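Local atomic coordinates of beta-lactamase (Burkholderia cenocepacia, PDB entry 5E2G), a protein that probably hydrolyses beta-lactams to substituted beta-amino acids, as a member of the class-C beta-lactamase family. Residues Gly61-Thr66 and Phe320-Ala325; Ala227-Phe232 and Val335-Gly340. All coordinates share one frame; numbering follows the deposited sequence. Where two conformers were deposited one is given.

Interaction 1: Gly61-Thr66 and Phe320-Ala325; sequences GSVSKT and FSTYVA
Val63 rests on Thr322 and Val324 where the SxxK sequence Ser62-Val63-Ser64-Lys65, the hallmark of serine beta-lactamases and their penicillin-binding relatives, meets the antiparallel sheet of the fold. In this family the serine of the motif is the nucleophile, so Ser62 probably plays that part here; Val63, the next residue, turns to the sheet instead. From CA its CB bond heads toward strand 321-325, and the two methyls divide the work. Val63 CG1, placed anti to the backbone N (chi1 -179°), lies 4.0 Å from Val324 CG2. CG2, on the N side of the residue, approaches the methyl of Thr322, with Val63 CG2 and Thr322 CG2 3.8 Å apart, and also lies 4.1 Å from Thr322 CB. Thr322 thus offers carbon to this contact. The valine straddles two residues that leave the strand on the same face, two positions apart, on either side in sequence of Tyr323, whose side chain departs from the opposite face. No hydrogen bond joins the segments, and all three touching residues are buried. Within 61-66 the turn is tied by doubly used carbonyls. Gly61 O accepts from both the amide and the hydroxyl of Ser64, and that hydroxyl also bonds Val222 N. Val63 O takes Thr66 N and also Thr66 OG1, the latter at 2.6 Å in the carbonyl plane.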
loop_
_atom_site.group_PDB
_atom_site.type_symbol
_atom_site.label_atom_id
_atom_site.label_comp_id
_atom_site.label_asym_id
_atom_site.label_seq_id
_atom_site.Cartn_x
_atom_site.Cartn_y
_atom_site.Cartn_z
ATOM N N GLY A 61 6.511 2.065 -2.427
ATOM C CA GLY A 61 6.163 3.199 -1.581
ATOM C C GLY A 61 5.111 2.841 -0.544
ATOM O O GLY A 61 5.186 1.799 0.119
ATOM N N SER A 62 4.101 3.707 -0.423
ATOM C CA SER A 62 3.074 3.571 0.602
ATOM C C SER A 62 2.162 2.374 0.394
ATOM O O SER A 62 1.384 2.051 1.296
ATOM C CB SER A 62 2.239 4.841 0.671
ATOM O OG SER A 62 3.011 5.937 1.127
ATOM N N VAL A 63 2.222 1.709 -0.759
ATOM C CA VAL A 63 1.488 0.462 -0.902
ATOM C C VAL A 63 2.037 -0.571 0.078
ATOM O O VAL A 63 1.328 -1.509 0.458
ATOM C CB VAL A 63 1.538 -0.033 -2.366
ATOM C CG1 VAL A 63 0.747 -1.320 -2.524
ATOM C CG2 VAL A 63 0.991 1.030 -3.308
ATOM N N SER A 64 3.286 -0.397 0.528
ATOM C CA SER A 64 3.821 -1.206 1.621
ATOM C C SER A 64 2.858 -1.254 2.798
ATOM O O SER A 64 2.676 -2.302 3.419
ATOM C CB SER A 64 5.169 -0.643 2.082
ATOM O OG SER A 64 6.109 -0.565 1.028
ATOM N N LYS A 65 2.215 -0.130 3.104
ATOM C CA LYS A 65 1.325 -0.049 4.255
ATOM C C LYS A 65 0.121 -0.983 4.146
ATOM O O LYS A 65 -0.483 -1.311 5.170
ATOM C CB LYS A 65 0.851 1.389 4.434
ATOM C CG LYS A 65 1.950 2.430 4.336
ATOM C CD LYS A 65 1.363 3.836 4.149
ATOM C CE LYS A 65 2.448 4.924 4.198
ATOM N NZ LYS A 65 1.868 6.297 4.109
ATOM N N THR A 66 -0.256 -1.415 2.939
ATOM C CA THR A 66 -1.338 -2.388 2.854
ATOM C C THR A 66 -0.909 -3.733 3.423
ATOM O O THR A 66 -1.733 -4.446 4.003
ATOM C CB THR A 66 -1.839 -2.553 1.412
ATOM O OG1 THR A 66 -0.803 -3.065 0.571
ATOM C CG2 THR A 66 -2.335 -1.222 0.860
ATOM N N PHE A 320 10.078 5.797 -8.092
ATOM C CA PHE A 320 9.122 4.785 -8.533
ATOM C C PHE A 320 7.681 5.268 -8.359
ATOM O O PHE A 320 7.378 6.109 -7.511
ATOM C CB PHE A 320 9.289 3.473 -7.757
ATOM C CG PHE A 320 10.613 2.780 -7.968
ATOM C CD1 PHE A 320 11.762 3.224 -7.327
ATOM C CD2 PHE A 320 10.698 1.648 -8.769
ATOM C CE1 PHE A 320 12.977 2.569 -7.507
ATOM C CE2 PHE A 320 11.911 0.989 -8.949
ATOM C CZ PHE A 320 13.049 1.452 -8.315
ATOM N N SER A 321 6.778 4.677 -9.146
ATOM C CA SER A 321 5.351 4.978 -9.081
ATOM C C SER A 321 4.542 3.687 -9.096
ATOM O O SER A 321 4.753 2.832 -9.959
ATOM C CB SER A 321 4.922 5.874 -10.248
ATOM O OG SER A 321 5.540 7.145 -10.176
ATOM N N THR A 322 3.595 3.568 -8.165
ATOM C CA THR A 322 2.806 2.360 -7.973
ATOM C C THR A 322 1.326 2.704 -7.883
ATOM O O THR A 322 0.952 3.750 -7.349
ATOM C CB THR A 322 3.228 1.642 -6.689
ATOM O OG1 THR A 322 4.652 1.567 -6.652
ATOM C CG2 THR A 322 2.647 0.236 -6.622
ATOM N N TYR A 323 0.482 1.806 -8.390
ATOM C CA TYR A 323 -0.960 1.906 -8.205
ATOM C C TYR A 323 -1.549 0.507 -8.165
ATOM O O TYR A 323 -1.145 -0.361 -8.938
ATOM C CB TYR A 323 -1.637 2.715 -9.323
ATOM C CG TYR A 323 -3.115 2.972 -9.086
ATOM C CD1 TYR A 323 -3.546 3.675 -7.966
ATOM C CD2 TYR A 323 -4.070 2.521 -9.981
ATOM C CE1 TYR A 323 -4.900 3.916 -7.738
ATOM C CE2 TYR A 323 -5.424 2.763 -9.767
ATOM C CZ TYR A 323 -5.832 3.459 -8.644
ATOM O OH TYR A 323 -7.168 3.697 -8.434
ATOM N N VAL A 324 -2.518 0.309 -7.277
ATOM C CA VAL A 324 -3.207 -0.962 -7.098
ATOM C C VAL A 324 -4.698 -0.684 -7.001
ATOM O O VAL A 324 -5.111 0.164 -6.210
ATOM C CB VAL A 324 -2.734 -1.680 -5.824
ATOM C CG1 VAL A 324 -3.553 -2.931 -5.608
ATOM C CG2 VAL A 324 -1.235 -1.987 -5.899
ATOM N N ALA A 325 -5.508 -1.405 -7.775
ATOM C CA ALA A 325 -6.953 -1.223 -7.696
ATOM C C ALA A 325 -7.654 -2.518 -8.071
ATOM O O ALA A 325 -7.232 -3.201 -9.005
ATOM C CB ALA A 325 -7.433 -0.087 -8.611
#

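Interaction 2: Ala227-Phe232 and Val335-Gly340; sequences ADLLRF and VMLANG
Helix-on-sheet packing, a basic element of this alpha/beta fold, brings Leu229 and Leu230 of helix 226-235 against Val335 and Leu337 of strand 332-338. The axes of 227-232 and 335-338 run nearly antiparallel, at 153°, and approach to 8.7 Å. Val335 points its two methyls into the helix. CG1 meets Leu229, with Val335 CG1 lying 3.7 Å from Leu229 CD2 and almost as near to the CB of that leucine. Val335 CG2 lies against the helix backbone, 3.9 Å from Leu230 N. From the side chain, Leu230 CD1 comes to 4.1 Å from Val335 CG2. Two residues on, Leu337 leaves the same face of the strand as Val335, and Leu337 CD2 comes within 3.7 Å of Leu229 CD2. This single leucine methyl therefore touches both strand residues. The first torsion of Leu229, with CG roughly opposite the backbone N (chi1 -155°), swings CG and CD2 over Val335. Beyond the two segments, Leu229 also touches Val324 and Leu230 touches Val31, extending the contact over the strands that flank 332-338. All four touching residues are buried and meet through carbon, without a hydrogen bond between the segments, which implies an association held by van der Waals contact and exclusion of water.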
loop_
_atom_site.group_PDB
_atom_site.type_symbol
_atom_site.label_atom_id
_atom_site.label_comp_id
_atom_site.label_asym_id
_atom_site.label_seq_id
_atom_site.Cartn_x
_atom_site.Cartn_y
_atom_site.Cartn_z
ATOM N N ALA A 227 4.193 -9.779 -10.322
ATOM C CA ALA A 227 3.515 -11.037 -10.033
ATOM C C ALA A 227 3.136 -11.132 -8.559
ATOM O O ALA A 227 2.001 -11.479 -8.221
ATOM C CB ALA A 227 4.399 -12.215 -10.445
ATOM N N ASP A 228 4.071 -10.813 -7.662
ATOM C CA ASP A 228 3.802 -10.971 -6.235
ATOM C C ASP A 228 2.725 -10.004 -5.764
ATOM O O ASP A 228 1.819 -10.391 -5.013
ATOM C CB ASP A 228 5.082 -10.770 -5.428
ATOM C CG ASP A 228 5.904 -12.045 -5.298
ATOM O OD1 ASP A 228 5.663 -13.020 -6.042
ATOM O OD2 ASP A 228 6.806 -12.066 -4.443
ATOM N N LEU A 229 2.809 -8.741 -6.184
ATOM C CA LEU A 229 1.768 -7.784 -5.823
ATOM C C LEU A 229 0.421 -8.214 -6.393
ATOM O O LEU A 229 -0.620 -8.066 -5.743
ATOM C CB LEU A 229 2.147 -6.388 -6.315
ATOM C CG LEU A 229 1.529 -5.222 -5.550
ATOM C CD1 LEU A 229 1.661 -5.473 -4.060
ATOM C CD2 LEU A 229 2.210 -3.925 -5.926
ATOM N N LEU A 230 0.431 -8.781 -7.597
ATOM C CA LEU A 230 -0.798 -9.296 -8.184
ATOM C C LEU A 230 -1.370 -10.427 -7.344
ATOM O O LEU A 230 -2.586 -10.509 -7.146
ATOM C CB LEU A 230 -0.532 -9.767 -9.614
ATOM C CG LEU A 230 -1.781 -10.044 -10.446
ATOM C CD1 LEU A 230 -2.666 -8.790 -10.487
ATOM C CD2 LEU A 230 -1.384 -10.500 -11.844
ATOM N N ARG A 231 -0.508 -11.320 -6.851
ATOM C CA ARG A 231 -0.988 -12.433 -6.039
ATOM C C ARG A 231 -1.639 -11.926 -4.758
ATOM O O ARG A 231 -2.639 -12.484 -4.296
ATOM C CB ARG A 231 0.166 -13.387 -5.743
ATOM C CG ARG A 231 -0.270 -14.706 -5.163
ATOM C CD ARG A 231 0.846 -15.742 -5.186
ATOM N NE ARG A 231 0.394 -17.006 -4.604
ATOM C CZ ARG A 231 -0.318 -17.919 -5.260
ATOM N NH1 ARG A 231 -0.654 -17.716 -6.520
ATOM N NH2 ARG A 231 -0.694 -19.035 -4.656
ATOM N N PHE A 232 -1.095 -10.851 -4.184
ATOM C CA PHE A 232 -1.722 -10.200 -3.037
ATOM C C PHE A 232 -3.114 -9.677 -3.390
ATOM O O PHE A 232 -4.073 -9.873 -2.634
ATOM C CB PHE A 232 -0.807 -9.080 -2.553
ATOM C CG PHE A 232 -1.256 -8.399 -1.284
ATOM C CD1 PHE A 232 -1.653 -9.130 -0.177
ATOM C CD2 PHE A 232 -1.220 -7.021 -1.185
ATOM C CE1 PHE A 232 -2.045 -8.496 0.998
ATOM C CE2 PHE A 232 -1.612 -6.374 -0.007
ATOM C CZ PHE A 232 -2.021 -7.118 1.082
ATOM N N VAL A 335 -2.322 -4.009 -11.181
ATOM C CA VAL A 335 -1.129 -3.571 -10.469
ATOM C C VAL A 335 -0.253 -2.820 -11.465
ATOM O O VAL A 335 0.011 -3.326 -12.559
ATOM C CB VAL A 335 -0.373 -4.771 -9.861
ATOM C CG1 VAL A 335 0.994 -4.369 -9.376
ATOM C CG2 VAL A 335 -1.190 -5.381 -8.745
HETATM N N MSE A 336 0.170 -1.613 -11.111
HETATM C CA MSE A 336 1.034 -0.849 -11.997
HETATM C C MSE A 336 2.308 -0.441 -11.289
HETATM O O MSE A 336 2.258 0.274 -10.298
HETATM C CB MSE A 336 0.318 0.393 -12.517
HETATM C CG MSE A 336 -0.978 0.107 -13.250
HETATM SE SE MSE A 336 -2.026 1.731 -13.624
HETATM C CE MSE A 336 -0.601 2.845 -14.343
ATOM N N LEU A 337 3.454 -0.882 -11.795
ATOM C CA LEU A 337 4.744 -0.561 -11.201
ATOM C C LEU A 337 5.603 0.118 -12.249
ATOM O O LEU A 337 5.747 -0.397 -13.356
ATOM C CB LEU A 337 5.456 -1.808 -10.673
ATOM C CG LEU A 337 4.612 -2.855 -9.953
ATOM C CD1 LEU A 337 5.485 -3.999 -9.510
ATOM C CD2 LEU A 337 3.934 -2.246 -8.774
ATOM N N ALA A 338 6.175 1.263 -11.896
ATOM C CA ALA A 338 6.998 2.026 -12.820
ATOM C C ALA A 338 8.227 2.528 -12.086
ATOM O O ALA A 338 8.129 2.983 -10.944
ATOM C CB ALA A 338 6.222 3.202 -13.418
ATOM N N ASN A 339 9.387 2.437 -12.738
ATOM C CA ASN A 339 10.604 2.984 -12.141
ATOM C C ASN A 339 10.840 4.424 -12.568
ATOM O O ASN A 339 11.960 4.830 -12.878
ATOM C CB ASN A 339 11.809 2.098 -12.457
ATOM C CG ASN A 339 12.136 2.050 -13.924
ATOM O OD1 ASN A 339 11.305 2.385 -14.764
ATOM N ND2 ASN A 339 13.355 1.625 -14.250
ATOM N N GLY A 340 9.774 5.218 -12.583
ATOM C CA GLY A 340 9.858 6.646 -12.806
ATOM C C GLY A 340 8.650 7.294 -12.172
ATOM O O GLY A 340 7.795 6.626 -11.590
#

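The centres of the two contacts lie about 8 Å apart, and both draw on one antiparallel sheet. Strands 321-327 and 332-338 follow each other in the chain and are neighbours in the sheet, joined by backbone hydrogen bonds such as that between Ser321 and Ala338. Along the sequence the segments alternate, 61-66, 227-232, 320-325, 335-340, so each contact closes a long loop of chain that overlaps the other. Helices 64-77 and 226-235 also touch directly, Thr66 meeting Phe232. The probable catalytic turn of interaction 1 and the helix of interaction 2 thus sit side by side against neighbouring strands of one sheet, with Val63 and Leu229 both touching Val324.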